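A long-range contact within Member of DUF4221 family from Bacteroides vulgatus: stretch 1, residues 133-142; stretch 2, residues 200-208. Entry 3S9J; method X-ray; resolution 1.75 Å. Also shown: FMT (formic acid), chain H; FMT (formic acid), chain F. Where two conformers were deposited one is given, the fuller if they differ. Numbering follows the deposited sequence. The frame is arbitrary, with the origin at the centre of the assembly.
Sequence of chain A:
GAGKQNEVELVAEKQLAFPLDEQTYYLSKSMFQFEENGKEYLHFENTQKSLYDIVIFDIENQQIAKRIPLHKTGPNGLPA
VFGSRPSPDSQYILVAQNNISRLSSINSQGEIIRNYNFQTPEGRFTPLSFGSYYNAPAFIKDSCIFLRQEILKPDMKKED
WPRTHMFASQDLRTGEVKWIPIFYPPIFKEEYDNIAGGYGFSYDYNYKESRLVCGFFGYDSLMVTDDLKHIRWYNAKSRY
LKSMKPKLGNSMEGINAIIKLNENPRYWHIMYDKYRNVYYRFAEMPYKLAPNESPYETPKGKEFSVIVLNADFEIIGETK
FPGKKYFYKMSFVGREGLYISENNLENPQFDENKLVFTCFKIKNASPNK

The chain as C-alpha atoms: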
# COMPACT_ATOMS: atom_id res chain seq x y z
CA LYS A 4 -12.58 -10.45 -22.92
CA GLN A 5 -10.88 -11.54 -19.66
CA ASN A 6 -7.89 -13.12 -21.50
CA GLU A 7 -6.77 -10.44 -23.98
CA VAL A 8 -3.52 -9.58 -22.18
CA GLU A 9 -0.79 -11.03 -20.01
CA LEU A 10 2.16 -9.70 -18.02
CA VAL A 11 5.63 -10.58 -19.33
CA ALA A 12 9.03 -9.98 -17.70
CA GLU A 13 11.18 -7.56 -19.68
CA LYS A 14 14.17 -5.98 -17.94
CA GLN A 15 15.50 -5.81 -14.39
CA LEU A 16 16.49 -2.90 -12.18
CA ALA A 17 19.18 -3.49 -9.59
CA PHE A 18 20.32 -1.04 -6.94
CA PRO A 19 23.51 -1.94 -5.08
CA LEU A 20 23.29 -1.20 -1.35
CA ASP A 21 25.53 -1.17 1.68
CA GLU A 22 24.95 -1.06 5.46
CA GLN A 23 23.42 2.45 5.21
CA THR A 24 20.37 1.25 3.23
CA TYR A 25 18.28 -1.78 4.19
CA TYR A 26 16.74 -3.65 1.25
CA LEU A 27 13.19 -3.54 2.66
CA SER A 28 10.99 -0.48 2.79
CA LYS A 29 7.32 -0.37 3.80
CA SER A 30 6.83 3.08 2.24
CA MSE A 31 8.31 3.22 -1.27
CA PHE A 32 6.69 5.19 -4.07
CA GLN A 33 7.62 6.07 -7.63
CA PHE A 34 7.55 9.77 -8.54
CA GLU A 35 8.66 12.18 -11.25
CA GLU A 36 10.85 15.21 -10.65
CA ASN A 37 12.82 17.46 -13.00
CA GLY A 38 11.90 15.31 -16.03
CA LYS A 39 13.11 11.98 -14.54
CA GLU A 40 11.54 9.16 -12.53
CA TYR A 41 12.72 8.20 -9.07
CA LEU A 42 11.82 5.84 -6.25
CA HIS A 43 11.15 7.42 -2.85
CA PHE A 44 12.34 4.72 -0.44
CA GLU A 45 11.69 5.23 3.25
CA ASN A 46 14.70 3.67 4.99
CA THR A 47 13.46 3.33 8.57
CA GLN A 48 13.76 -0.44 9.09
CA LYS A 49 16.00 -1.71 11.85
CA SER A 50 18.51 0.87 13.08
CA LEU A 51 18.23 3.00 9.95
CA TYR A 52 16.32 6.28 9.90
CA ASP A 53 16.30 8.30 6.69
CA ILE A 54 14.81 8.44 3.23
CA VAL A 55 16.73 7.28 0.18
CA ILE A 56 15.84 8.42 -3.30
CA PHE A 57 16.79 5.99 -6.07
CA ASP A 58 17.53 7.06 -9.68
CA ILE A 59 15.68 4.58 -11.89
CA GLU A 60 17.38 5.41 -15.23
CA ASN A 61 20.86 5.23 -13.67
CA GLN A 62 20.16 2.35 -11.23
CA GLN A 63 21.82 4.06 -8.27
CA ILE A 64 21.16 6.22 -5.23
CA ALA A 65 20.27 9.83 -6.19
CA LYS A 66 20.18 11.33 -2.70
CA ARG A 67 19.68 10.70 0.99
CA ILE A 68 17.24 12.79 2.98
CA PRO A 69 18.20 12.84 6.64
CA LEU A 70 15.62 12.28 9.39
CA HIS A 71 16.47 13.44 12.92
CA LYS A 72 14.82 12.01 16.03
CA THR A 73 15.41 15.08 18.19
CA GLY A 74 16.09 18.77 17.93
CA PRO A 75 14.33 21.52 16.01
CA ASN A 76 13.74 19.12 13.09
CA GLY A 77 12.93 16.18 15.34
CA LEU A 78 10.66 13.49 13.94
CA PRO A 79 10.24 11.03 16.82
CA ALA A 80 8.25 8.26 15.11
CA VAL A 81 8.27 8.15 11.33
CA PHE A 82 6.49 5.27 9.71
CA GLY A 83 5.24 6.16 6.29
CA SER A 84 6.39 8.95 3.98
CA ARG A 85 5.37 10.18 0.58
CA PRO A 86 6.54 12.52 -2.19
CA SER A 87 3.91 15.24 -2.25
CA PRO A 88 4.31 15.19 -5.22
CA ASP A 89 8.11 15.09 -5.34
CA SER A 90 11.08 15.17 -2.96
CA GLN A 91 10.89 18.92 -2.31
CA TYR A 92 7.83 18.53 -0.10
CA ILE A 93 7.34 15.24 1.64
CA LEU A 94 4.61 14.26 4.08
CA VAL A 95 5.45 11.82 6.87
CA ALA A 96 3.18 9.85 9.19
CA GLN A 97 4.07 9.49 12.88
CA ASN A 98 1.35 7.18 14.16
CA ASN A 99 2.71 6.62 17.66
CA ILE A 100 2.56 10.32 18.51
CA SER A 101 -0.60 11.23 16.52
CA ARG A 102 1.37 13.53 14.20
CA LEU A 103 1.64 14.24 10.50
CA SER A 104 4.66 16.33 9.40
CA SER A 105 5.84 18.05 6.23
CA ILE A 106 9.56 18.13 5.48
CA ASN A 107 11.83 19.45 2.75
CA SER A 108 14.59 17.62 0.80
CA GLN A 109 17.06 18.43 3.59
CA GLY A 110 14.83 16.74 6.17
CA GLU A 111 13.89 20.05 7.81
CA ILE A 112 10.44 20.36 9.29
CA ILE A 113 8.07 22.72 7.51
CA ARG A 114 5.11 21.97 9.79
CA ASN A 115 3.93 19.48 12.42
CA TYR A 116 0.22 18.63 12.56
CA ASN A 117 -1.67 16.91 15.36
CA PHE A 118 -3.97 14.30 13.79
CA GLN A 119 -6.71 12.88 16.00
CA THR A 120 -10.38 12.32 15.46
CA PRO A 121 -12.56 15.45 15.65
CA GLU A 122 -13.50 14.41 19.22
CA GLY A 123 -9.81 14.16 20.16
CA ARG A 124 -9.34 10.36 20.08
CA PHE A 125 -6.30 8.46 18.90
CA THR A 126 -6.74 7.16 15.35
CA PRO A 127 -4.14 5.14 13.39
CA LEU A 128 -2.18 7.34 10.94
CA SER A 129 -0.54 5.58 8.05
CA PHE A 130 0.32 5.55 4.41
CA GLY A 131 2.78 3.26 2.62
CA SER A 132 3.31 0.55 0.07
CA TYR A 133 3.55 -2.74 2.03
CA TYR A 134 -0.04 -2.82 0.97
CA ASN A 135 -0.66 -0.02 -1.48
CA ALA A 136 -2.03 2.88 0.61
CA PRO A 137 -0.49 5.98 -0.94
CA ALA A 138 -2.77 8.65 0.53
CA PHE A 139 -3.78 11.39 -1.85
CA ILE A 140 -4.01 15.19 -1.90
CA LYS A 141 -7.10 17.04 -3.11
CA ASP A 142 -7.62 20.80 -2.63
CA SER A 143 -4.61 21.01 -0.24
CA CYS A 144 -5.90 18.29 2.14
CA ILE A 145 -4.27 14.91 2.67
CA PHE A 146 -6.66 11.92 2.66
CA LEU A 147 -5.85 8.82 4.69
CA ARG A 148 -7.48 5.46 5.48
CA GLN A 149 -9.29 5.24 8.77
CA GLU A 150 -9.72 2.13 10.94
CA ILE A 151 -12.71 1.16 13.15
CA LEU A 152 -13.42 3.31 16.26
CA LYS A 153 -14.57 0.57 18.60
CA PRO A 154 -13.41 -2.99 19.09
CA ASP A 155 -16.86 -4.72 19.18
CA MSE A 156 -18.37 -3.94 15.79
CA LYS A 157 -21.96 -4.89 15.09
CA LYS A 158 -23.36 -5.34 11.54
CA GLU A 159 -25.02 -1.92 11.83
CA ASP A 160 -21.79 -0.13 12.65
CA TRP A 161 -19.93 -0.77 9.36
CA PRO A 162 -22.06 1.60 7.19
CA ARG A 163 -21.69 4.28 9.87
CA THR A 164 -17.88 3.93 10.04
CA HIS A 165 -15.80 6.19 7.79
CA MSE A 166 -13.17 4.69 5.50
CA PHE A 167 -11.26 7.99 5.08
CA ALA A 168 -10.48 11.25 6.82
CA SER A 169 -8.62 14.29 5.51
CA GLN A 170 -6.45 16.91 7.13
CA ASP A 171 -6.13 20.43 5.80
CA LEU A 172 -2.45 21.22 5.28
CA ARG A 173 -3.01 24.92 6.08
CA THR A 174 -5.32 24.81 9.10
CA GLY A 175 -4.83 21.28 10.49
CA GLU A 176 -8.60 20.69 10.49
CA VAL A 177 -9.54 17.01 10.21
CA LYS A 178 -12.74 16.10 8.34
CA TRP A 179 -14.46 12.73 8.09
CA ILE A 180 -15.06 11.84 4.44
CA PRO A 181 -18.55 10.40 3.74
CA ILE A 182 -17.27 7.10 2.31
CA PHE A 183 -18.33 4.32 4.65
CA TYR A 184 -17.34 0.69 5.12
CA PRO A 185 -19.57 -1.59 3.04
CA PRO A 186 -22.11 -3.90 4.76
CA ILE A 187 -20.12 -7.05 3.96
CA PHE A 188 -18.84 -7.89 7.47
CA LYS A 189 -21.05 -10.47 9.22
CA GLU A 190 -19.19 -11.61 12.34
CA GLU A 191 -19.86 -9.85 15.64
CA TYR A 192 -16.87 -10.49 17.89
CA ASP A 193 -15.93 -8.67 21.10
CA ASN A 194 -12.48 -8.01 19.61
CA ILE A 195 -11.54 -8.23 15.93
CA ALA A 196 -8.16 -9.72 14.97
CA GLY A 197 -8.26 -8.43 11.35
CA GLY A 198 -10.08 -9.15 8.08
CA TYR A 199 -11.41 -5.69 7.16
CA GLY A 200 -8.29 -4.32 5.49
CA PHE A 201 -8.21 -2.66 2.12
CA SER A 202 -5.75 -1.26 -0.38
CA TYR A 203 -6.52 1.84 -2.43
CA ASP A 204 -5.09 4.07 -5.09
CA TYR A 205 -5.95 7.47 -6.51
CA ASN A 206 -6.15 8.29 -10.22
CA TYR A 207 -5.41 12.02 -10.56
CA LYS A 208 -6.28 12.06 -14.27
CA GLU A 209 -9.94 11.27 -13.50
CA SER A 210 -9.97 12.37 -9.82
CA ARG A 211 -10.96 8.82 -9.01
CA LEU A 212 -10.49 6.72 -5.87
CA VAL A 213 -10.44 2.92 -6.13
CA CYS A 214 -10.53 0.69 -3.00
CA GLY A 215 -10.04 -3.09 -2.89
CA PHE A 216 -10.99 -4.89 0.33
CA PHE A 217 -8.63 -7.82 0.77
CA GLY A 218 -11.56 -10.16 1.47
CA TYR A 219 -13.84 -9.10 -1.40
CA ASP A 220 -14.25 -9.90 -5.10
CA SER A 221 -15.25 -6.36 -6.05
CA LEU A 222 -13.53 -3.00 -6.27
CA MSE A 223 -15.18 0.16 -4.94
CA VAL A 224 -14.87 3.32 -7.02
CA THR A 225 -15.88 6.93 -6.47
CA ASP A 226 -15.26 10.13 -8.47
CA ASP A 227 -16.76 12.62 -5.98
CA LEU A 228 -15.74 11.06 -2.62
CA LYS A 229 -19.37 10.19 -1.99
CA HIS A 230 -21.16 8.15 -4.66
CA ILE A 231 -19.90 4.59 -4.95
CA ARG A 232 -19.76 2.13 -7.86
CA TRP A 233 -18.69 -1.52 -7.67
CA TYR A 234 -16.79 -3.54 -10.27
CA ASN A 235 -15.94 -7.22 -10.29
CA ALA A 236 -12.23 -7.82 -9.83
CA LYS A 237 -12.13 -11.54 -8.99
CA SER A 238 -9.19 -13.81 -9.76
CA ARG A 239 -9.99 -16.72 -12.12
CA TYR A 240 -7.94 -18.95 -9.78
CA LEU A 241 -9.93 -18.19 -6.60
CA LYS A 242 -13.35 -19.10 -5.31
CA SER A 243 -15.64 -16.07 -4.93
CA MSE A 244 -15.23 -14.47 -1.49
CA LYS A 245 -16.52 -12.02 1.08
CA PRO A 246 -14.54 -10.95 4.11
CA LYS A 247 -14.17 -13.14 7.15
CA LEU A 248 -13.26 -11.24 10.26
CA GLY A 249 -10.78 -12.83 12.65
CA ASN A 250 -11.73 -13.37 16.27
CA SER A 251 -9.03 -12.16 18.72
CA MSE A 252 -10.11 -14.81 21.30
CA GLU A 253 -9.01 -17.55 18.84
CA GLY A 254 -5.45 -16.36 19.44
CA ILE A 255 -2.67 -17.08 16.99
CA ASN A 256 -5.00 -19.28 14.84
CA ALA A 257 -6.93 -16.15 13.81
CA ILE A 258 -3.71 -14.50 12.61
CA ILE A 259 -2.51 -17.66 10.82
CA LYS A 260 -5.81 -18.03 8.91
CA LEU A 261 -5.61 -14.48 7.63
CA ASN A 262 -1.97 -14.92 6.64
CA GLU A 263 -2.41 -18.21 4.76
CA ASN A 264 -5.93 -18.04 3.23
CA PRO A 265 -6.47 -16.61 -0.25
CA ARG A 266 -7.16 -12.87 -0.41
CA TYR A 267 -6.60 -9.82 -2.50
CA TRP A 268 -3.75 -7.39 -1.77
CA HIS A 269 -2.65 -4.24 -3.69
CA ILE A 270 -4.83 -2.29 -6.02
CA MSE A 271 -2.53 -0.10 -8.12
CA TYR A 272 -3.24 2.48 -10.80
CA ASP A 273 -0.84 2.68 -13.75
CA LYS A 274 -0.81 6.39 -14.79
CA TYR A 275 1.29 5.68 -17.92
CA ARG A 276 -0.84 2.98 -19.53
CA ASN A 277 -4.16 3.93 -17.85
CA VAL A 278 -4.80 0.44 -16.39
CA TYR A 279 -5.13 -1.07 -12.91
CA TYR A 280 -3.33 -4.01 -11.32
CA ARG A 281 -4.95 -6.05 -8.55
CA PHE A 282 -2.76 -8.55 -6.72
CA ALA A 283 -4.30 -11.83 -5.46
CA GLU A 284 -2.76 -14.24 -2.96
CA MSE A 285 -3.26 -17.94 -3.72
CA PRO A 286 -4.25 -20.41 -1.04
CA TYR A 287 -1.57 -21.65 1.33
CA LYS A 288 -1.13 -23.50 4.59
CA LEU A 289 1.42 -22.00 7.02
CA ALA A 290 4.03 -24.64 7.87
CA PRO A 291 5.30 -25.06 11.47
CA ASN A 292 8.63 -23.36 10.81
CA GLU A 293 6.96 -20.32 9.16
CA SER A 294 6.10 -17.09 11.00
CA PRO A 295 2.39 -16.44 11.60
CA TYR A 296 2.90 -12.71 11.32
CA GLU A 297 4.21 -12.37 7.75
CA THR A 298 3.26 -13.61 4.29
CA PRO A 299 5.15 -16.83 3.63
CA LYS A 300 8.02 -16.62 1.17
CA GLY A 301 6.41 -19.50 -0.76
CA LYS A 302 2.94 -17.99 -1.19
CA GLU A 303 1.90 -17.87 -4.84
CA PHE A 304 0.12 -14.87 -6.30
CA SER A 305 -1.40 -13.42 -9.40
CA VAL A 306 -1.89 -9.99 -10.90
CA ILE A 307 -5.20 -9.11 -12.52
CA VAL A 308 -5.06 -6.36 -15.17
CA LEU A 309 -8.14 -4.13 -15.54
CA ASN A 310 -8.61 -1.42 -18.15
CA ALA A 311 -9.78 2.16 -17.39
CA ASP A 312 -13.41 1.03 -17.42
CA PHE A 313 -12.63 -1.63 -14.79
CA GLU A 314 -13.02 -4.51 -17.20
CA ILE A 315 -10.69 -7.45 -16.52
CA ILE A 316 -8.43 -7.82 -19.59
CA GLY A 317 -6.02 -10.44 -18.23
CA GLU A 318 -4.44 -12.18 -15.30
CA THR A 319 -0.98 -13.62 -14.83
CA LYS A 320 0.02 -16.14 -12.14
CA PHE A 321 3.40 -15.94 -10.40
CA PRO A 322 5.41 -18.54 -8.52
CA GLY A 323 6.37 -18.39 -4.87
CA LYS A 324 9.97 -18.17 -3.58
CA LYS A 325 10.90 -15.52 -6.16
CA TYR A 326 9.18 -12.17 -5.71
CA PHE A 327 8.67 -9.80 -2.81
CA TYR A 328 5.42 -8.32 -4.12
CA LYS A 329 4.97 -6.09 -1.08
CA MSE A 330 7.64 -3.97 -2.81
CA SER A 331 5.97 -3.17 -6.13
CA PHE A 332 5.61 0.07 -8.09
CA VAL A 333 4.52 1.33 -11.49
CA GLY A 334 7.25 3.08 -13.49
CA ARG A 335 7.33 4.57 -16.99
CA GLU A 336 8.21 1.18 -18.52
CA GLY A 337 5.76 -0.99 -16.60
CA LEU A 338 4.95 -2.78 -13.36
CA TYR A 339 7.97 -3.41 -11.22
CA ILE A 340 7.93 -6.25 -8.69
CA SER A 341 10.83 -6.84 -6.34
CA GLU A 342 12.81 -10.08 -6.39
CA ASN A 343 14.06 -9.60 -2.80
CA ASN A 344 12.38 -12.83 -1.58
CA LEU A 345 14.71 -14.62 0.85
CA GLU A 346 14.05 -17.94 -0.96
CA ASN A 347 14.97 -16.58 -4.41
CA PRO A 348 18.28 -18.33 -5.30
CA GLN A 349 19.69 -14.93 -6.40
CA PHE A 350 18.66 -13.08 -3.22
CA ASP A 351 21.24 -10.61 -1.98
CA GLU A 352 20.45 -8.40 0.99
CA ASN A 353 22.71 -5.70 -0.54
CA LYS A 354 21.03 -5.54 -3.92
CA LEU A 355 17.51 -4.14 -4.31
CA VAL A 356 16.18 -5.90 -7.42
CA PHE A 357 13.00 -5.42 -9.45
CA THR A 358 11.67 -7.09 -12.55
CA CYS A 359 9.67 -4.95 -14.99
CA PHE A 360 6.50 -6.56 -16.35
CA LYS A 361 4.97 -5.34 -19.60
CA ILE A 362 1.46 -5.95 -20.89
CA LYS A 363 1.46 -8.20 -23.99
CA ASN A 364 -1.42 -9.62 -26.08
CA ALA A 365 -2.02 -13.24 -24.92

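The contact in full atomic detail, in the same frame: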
# COMPACT_ATOMS: atom_id res chain seq x y z
N TYR A 133 3.42 -1.30 1.68
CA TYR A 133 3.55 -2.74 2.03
C TYR A 133 2.25 -3.43 1.62
O TYR A 133 2.27 -4.51 1.04
CB TYR A 133 3.82 -2.87 3.52
CG TYR A 133 4.46 -4.16 3.96
CD1 TYR A 133 5.73 -4.52 3.49
CD2 TYR A 133 3.85 -4.96 4.91
CE1 TYR A 133 6.38 -5.69 3.95
CE2 TYR A 133 4.49 -6.14 5.37
CZ TYR A 133 5.74 -6.48 4.88
OH TYR A 133 6.38 -7.64 5.32
N TYR A 134 1.12 -2.76 1.87
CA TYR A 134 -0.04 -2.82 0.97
C TYR A 134 -0.19 -1.41 0.40
O TYR A 134 0.05 -0.42 1.08
CB TYR A 134 -1.32 -3.29 1.67
CG TYR A 134 -1.76 -2.41 2.83
CD1 TYR A 134 -1.24 -2.60 4.10
CD2 TYR A 134 -2.72 -1.45 2.66
CE1 TYR A 134 -1.64 -1.78 5.19
CE2 TYR A 134 -3.14 -0.66 3.72
CZ TYR A 134 -2.61 -0.81 4.96
OH TYR A 134 -3.06 0.02 5.96
N ASN A 135 -0.60 -1.32 -0.85
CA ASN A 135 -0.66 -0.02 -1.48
C ASN A 135 -1.70 0.86 -0.75
O ASN A 135 -2.91 0.57 -0.76
CB ASN A 135 -0.97 -0.13 -2.96
CG ASN A 135 -0.68 1.16 -3.71
OD1 ASN A 135 0.25 1.89 -3.34
ND2 ASN A 135 -1.48 1.47 -4.73
N ALA A 136 -1.21 1.93 -0.13
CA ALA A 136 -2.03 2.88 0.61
C ALA A 136 -1.34 4.26 0.53
O ALA A 136 -0.74 4.72 1.48
CB ALA A 136 -2.15 2.44 2.04
N PRO A 137 -1.40 4.88 -0.64
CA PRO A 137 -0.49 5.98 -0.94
C PRO A 137 -0.88 7.32 -0.34
O PRO A 137 -0.09 8.27 -0.46
CB PRO A 137 -0.56 6.09 -2.47
CG PRO A 137 -1.95 5.59 -2.78
CD PRO A 137 -2.14 4.45 -1.84
N ALA A 138 -2.07 7.39 0.23
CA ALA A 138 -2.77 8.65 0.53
C ALA A 138 -2.96 9.40 -0.77
O ALA A 138 -2.51 8.97 -1.84
CB ALA A 138 -2.03 9.48 1.56
N PHE A 139 -3.65 10.53 -0.71
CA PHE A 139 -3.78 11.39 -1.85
C PHE A 139 -4.09 12.82 -1.37
O PHE A 139 -4.48 13.03 -0.20
CB PHE A 139 -4.81 10.88 -2.87
CG PHE A 139 -6.23 10.74 -2.33
CD1 PHE A 139 -6.63 9.58 -1.69
CD2 PHE A 139 -7.15 11.77 -2.48
CE1 PHE A 139 -7.93 9.45 -1.19
CE2 PHE A 139 -8.47 11.64 -1.99
CZ PHE A 139 -8.85 10.46 -1.37
N ILE A 140 -3.84 13.77 -2.24
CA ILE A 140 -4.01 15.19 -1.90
C ILE A 140 -5.02 15.78 -2.87
O ILE A 140 -4.88 15.67 -4.08
CB ILE A 140 -2.67 15.97 -1.89
CG1 ILE A 140 -1.75 15.41 -0.80
CG2 ILE A 140 -2.89 17.52 -1.67
CD1 ILE A 140 -0.38 16.04 -0.71
N LYS A 141 -6.07 16.36 -2.31
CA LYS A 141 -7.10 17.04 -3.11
C LYS A 141 -7.39 18.37 -2.41
O LYS A 141 -7.64 18.38 -1.20
CB LYS A 141 -8.37 16.17 -3.23
CG LYS A 141 -9.50 16.76 -4.11
CD LYS A 141 -10.70 15.79 -4.28
CE LYS A 141 -11.78 16.32 -5.25
NZ LYS A 141 -12.93 15.33 -5.53
N ASP A 142 -7.31 19.47 -3.16
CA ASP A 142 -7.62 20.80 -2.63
C ASP A 142 -6.83 21.08 -1.33
O ASP A 142 -7.41 21.54 -0.35
CB ASP A 142 -9.12 20.89 -2.38
CG ASP A 142 -9.67 22.29 -2.54
OD1 ASP A 142 -8.90 23.25 -2.79
OD2 ASP A 142 -10.90 22.41 -2.42
N GLY A 200 -9.26 -5.15 6.17
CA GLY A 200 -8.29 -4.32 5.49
C GLY A 200 -8.65 -4.06 4.05
O GLY A 200 -9.35 -4.86 3.39
N PHE A 201 -8.11 -2.96 3.54
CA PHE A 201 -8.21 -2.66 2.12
C PHE A 201 -6.99 -1.91 1.63
O PHE A 201 -6.32 -1.23 2.40
CB PHE A 201 -9.47 -1.87 1.77
CG PHE A 201 -9.54 -0.47 2.35
CD1 PHE A 201 -10.08 -0.24 3.61
CD2 PHE A 201 -9.15 0.63 1.59
CE1 PHE A 201 -10.20 1.04 4.12
CE2 PHE A 201 -9.27 1.93 2.10
CZ PHE A 201 -9.77 2.13 3.36
N SER A 202 -6.73 -2.05 0.34
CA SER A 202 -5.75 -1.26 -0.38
C SER A 202 -6.50 -0.25 -1.22
O SER A 202 -7.69 -0.41 -1.52
CB SER A 202 -4.89 -2.20 -1.25
OG SER A 202 -3.99 -1.50 -2.13
N TYR A 203 -5.85 0.84 -1.60
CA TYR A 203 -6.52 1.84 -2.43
C TYR A 203 -5.47 2.54 -3.27
O TYR A 203 -4.27 2.50 -2.98
CB TYR A 203 -7.32 2.85 -1.58
CG TYR A 203 -6.49 3.72 -0.67
CD1 TYR A 203 -6.14 3.29 0.59
CD2 TYR A 203 -6.05 4.97 -1.09
CE1 TYR A 203 -5.35 4.05 1.44
CE2 TYR A 203 -5.27 5.75 -0.27
CZ TYR A 203 -4.89 5.30 0.99
OH TYR A 203 -4.12 6.06 1.81
N ASP A 204 -5.93 3.19 -4.32
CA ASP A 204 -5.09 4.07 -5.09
C ASP A 204 -5.94 5.21 -5.62
O ASP A 204 -7.17 5.13 -5.62
CB ASP A 204 -4.38 3.33 -6.22
CG ASP A 204 -3.00 3.92 -6.57
OD1 ASP A 204 -2.70 5.08 -6.17
OD2 ASP A 204 -2.20 3.20 -7.22
N TYR A 205 -5.27 6.27 -6.05
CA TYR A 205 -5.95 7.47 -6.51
C TYR A 205 -5.45 7.83 -7.90
O TYR A 205 -4.27 7.96 -8.11
CB TYR A 205 -5.75 8.64 -5.54
CG TYR A 205 -6.73 9.78 -5.79
CD1 TYR A 205 -8.03 9.72 -5.33
CD2 TYR A 205 -6.35 10.93 -6.50
CE1 TYR A 205 -8.93 10.73 -5.55
CE2 TYR A 205 -7.25 11.95 -6.72
CZ TYR A 205 -8.53 11.85 -6.24
OH TYR A 205 -9.43 12.87 -6.43
N ASN A 206 -6.39 7.99 -8.81
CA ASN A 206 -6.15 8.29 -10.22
C ASN A 206 -6.38 9.79 -10.38
O ASN A 206 -7.52 10.25 -10.35
CB ASN A 206 -7.14 7.43 -11.03
CG ASN A 206 -7.26 7.83 -12.50
OD1 ASN A 206 -6.84 8.91 -12.92
ND2 ASN A 206 -7.85 6.94 -13.29
N TYR A 207 -5.30 10.55 -10.50
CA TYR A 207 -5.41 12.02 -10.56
C TYR A 207 -5.96 12.50 -11.89
O TYR A 207 -6.59 13.55 -11.95
CB TYR A 207 -4.07 12.69 -10.27
CG TYR A 207 -3.68 12.64 -8.79
CD1 TYR A 207 -4.18 13.59 -7.89
CD2 TYR A 207 -2.80 11.68 -8.32
CE1 TYR A 207 -3.83 13.56 -6.56
CE2 TYR A 207 -2.44 11.63 -6.97
CZ TYR A 207 -2.95 12.60 -6.10
OH TYR A 207 -2.61 12.58 -4.76
N LYS A 208 -5.72 11.74 -12.95
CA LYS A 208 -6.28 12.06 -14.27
C LYS A 208 -7.80 12.23 -14.20
O LYS A 208 -8.36 13.18 -14.76
CB LYS A 208 -5.92 10.95 -15.26
CG LYS A 208 -6.46 11.11 -16.71
CD LYS A 208 -6.33 9.76 -17.46
CE LYS A 208 -7.17 9.68 -18.72
NZ LYS A 208 -6.41 10.14 -19.91
C FMT H . -7.66 16.17 -7.14
O1 FMT H . -8.23 15.09 -7.32
O2 FMT H . -6.44 16.28 -6.96
C FMT F . -6.66 -7.50 7.07
O1 FMT F . -6.53 -7.67 8.28
O2 FMT F . -7.73 -7.64 6.49
O HOH W 1 -1.60 9.62 -4.29
O HOH W 2 -12.15 12.67 -6.26

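Two chain segments that run roughly side by side, their touching residues at least 64 positions apart in sequence, are joined here by aromatic packing, with tyrosine hydroxyls and one shared carbonyl supplying most of the polar links. Strands 139-141 and 201-206 have axes 41° apart in direction and 8.5 Å apart at closest approach, too far for continuous backbone pairing, so side chains fill much of the space between them. The backbones draw closest near N135 and S202, whose CA atoms lie 5.4 Å apart. There N135 O accepts two hydrogen bonds, from Y203 N (3.1 Å) and from S202 OG (2.7 Å); serine's short side chain places its hydroxyl beside the carbonyl. The amide of N135 adds a weak bond, ND2 to D204 OD2 (3.1 Å), while D204 OD1 accepts from Y205 N (2.8 Å) within its own strand.

Y203 serves two purposes. One face of its ring receives A136 CA and P137 CD, at 4.0 and 4.1 Å from the ring centroid, in CH-pi contacts; proline suits this role because its CD hydrogens, next to nitrogen, are slightly polarised. Beyond the ring, Y203 OH accepts a hydrogen bond from A138 N (2.9 Å), satisfying a buried backbone amide.

Farther along, F139 points toward the other stretch and stacks on Y205, the rings offset and nearly parallel (3°), with centroids 4.2 Å apart. Flat, apolar phenylalanine can cover the tyrosine ring while leaving the phenol oxygen free: Y205 OH donates to O1 of a formic acid (2.7 Å), probably from the crystallisation liquor, and accepts from a water (2.7 Å) that in turn accepts from K141 NZ (2.9 Å). Y207 reaches back so that its OH accepts from I140 N (3.0 Å), while F139 CB packs against Y207 CZ (4.1 Å).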